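Local atomic coordinates of D-mannose isomerase (Marinomonas mediterranea, PDB entry 5X32), a protein that catalyses the reversible isomerization of D-mannose to D-fructose and, less efficiently, acts on D-lyxose, but does not use D-glucose. Residues K152-Y156 and L201-I206. Sequence-based numbering, arbitrary orientation.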
# COMPACT_ATOMS: atom_id res chain seq x y z
N LYS A 152 -10.98 -17.58 -15.11
CA LYS A 152 -12.21 -18.25 -14.72
C LYS A 152 -12.67 -17.82 -13.32
O LYS A 152 -13.83 -18.04 -12.93
CB LYS A 152 -12.01 -19.77 -14.78
CG LYS A 152 -12.64 -20.57 -13.64
CD LYS A 152 -12.13 -22.00 -13.55
CE LYS A 152 -12.83 -22.77 -12.43
NZ LYS A 152 -11.89 -23.76 -11.83
N HIS A 153 -11.78 -17.15 -12.58
CA HIS A 153 -12.10 -16.62 -11.26
C HIS A 153 -12.07 -15.10 -11.22
O HIS A 153 -12.54 -14.50 -10.25
CB HIS A 153 -11.16 -17.18 -10.21
CG HIS A 153 -11.33 -18.64 -9.97
ND1 HIS A 153 -12.31 -19.14 -9.15
CD2 HIS A 153 -10.64 -19.71 -10.43
CE1 HIS A 153 -12.22 -20.46 -9.11
NE2 HIS A 153 -11.22 -20.83 -9.89
N GLY A 154 -11.48 -14.50 -12.24
CA GLY A 154 -11.41 -13.06 -12.33
C GLY A 154 -10.45 -12.51 -11.30
O GLY A 154 -10.58 -11.37 -10.87
N LEU A 155 -9.47 -13.33 -10.93
CA LEU A 155 -8.47 -12.94 -9.94
C LEU A 155 -7.08 -13.33 -10.39
O LEU A 155 -6.92 -14.07 -11.35
CB LEU A 155 -8.79 -13.58 -8.59
CG LEU A 155 -10.06 -13.03 -7.94
CD1 LEU A 155 -10.51 -13.85 -6.75
CD2 LEU A 155 -9.81 -11.57 -7.55
N TYR A 156 -6.07 -12.83 -9.67
CA TYR A 156 -4.69 -13.23 -9.91
C TYR A 156 -4.25 -14.19 -8.82
O TYR A 156 -4.55 -13.99 -7.64
CB TYR A 156 -3.77 -12.02 -9.92
CG TYR A 156 -3.94 -11.06 -11.07
CD1 TYR A 156 -3.25 -11.25 -12.26
CD2 TYR A 156 -4.77 -9.95 -10.95
CE1 TYR A 156 -3.39 -10.36 -13.30
CE2 TYR A 156 -4.91 -9.06 -11.99
CZ TYR A 156 -4.21 -9.27 -13.17
OH TYR A 156 -4.36 -8.38 -14.20
N LEU A 201 -12.94 -5.00 -12.02
CA LEU A 201 -13.25 -6.43 -11.94
C LEU A 201 -12.67 -7.06 -10.66
O LEU A 201 -13.32 -7.87 -10.00
CB LEU A 201 -12.71 -7.16 -13.17
CG LEU A 201 -12.93 -8.68 -13.24
CD1 LEU A 201 -14.37 -9.05 -12.97
CD2 LEU A 201 -12.45 -9.26 -14.56
N LEU A 202 -11.43 -6.68 -10.34
CA LEU A 202 -10.77 -7.15 -9.12
C LEU A 202 -11.55 -6.66 -7.90
O LEU A 202 -11.80 -7.43 -6.95
CB LEU A 202 -9.32 -6.66 -9.09
CG LEU A 202 -8.44 -7.25 -10.18
CD1 LEU A 202 -7.05 -6.63 -10.21
CD2 LEU A 202 -8.36 -8.76 -9.99
N ALA A 203 -11.90 -5.38 -7.93
CA ALA A 203 -12.70 -4.78 -6.87
C ALA A 203 -13.96 -5.59 -6.65
O ALA A 203 -14.23 -5.99 -5.52
CB ALA A 203 -13.05 -3.33 -7.19
N LYS A 204 -14.70 -5.87 -7.73
CA LYS A 204 -15.94 -6.63 -7.62
C LYS A 204 -15.70 -8.01 -7.04
O LYS A 204 -16.44 -8.48 -6.16
CB LYS A 204 -16.64 -6.76 -8.97
CG LYS A 204 -17.92 -7.61 -8.90
CD LYS A 204 -19.01 -7.14 -9.84
CE LYS A 204 -19.85 -6.05 -9.19
NZ LYS A 204 -20.66 -5.24 -10.12
N ASN A 205 -14.69 -8.70 -7.59
CA ASN A 205 -14.41 -10.07 -7.20
C ASN A 205 -13.96 -10.29 -5.78
O ASN A 205 -14.27 -11.32 -5.16
CB ASN A 205 -13.40 -10.67 -8.16
CG ASN A 205 -14.07 -11.14 -9.41
OD1 ASN A 205 -15.14 -11.74 -9.32
ND2 ASN A 205 -13.46 -10.89 -10.57
N ILE A 206 -13.26 -9.30 -5.23
CA ILE A 206 -12.75 -9.42 -3.88
C ILE A 206 -13.81 -8.90 -2.92
O ILE A 206 -14.20 -9.58 -1.96
CB ILE A 206 -11.41 -8.67 -3.71
CG1 ILE A 206 -10.33 -9.31 -4.56
CG2 ILE A 206 -10.99 -8.67 -2.25
CD1 ILE A 206 -9.97 -10.69 -4.10
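Leu201 borders the contact, its CG 4.3 Å from Gly154 O at the exposed margin of helix 193-212. One residue on, Leu202 is buried against the end of the loop and the start of the strand. Its CG lies anti to its own carbonyl carbon (chi1 -66°), a setting that carries both methyls across: CD2 packs 3.5 Å from Gly154 O in the loop, and CD1 meets the edge of the Tyr156 ring on strand 155-160, in its plane, 3.7 Å from CE2. Tyr156 OH shares a weak hydrogen bond with Arg198 NH1, one turn earlier on the same helix. Asn205 points straight at the loop, and its ND2 gives Gly154 O a weak, bent hydrogen bond (2.9 Å, 125° at the hydrogen); the positive phi of Gly154 (72°) favours glycine. Its CB also lies 3.8 Å from Leu155 CD2. An alanine in place of Asn205 would probably cost Gly154 O this amide donor and open a gap beside the glycine. Ile206 closes the row, CD1 lying 3.6 Å from Leu155 CD2; its side chain is about 8 Å from that of His251, a proton donor/acceptor by similarity. The chemistry is thus mainly apolar: leucine and isoleucine methyls and a tyrosine edge join helix 193-212 of the (alpha/alpha)-barrel to the antiparallel sheet containing 155-160, with one weak hydrogen bond from a side-chain amide serving the carbonyl of a buried glycine.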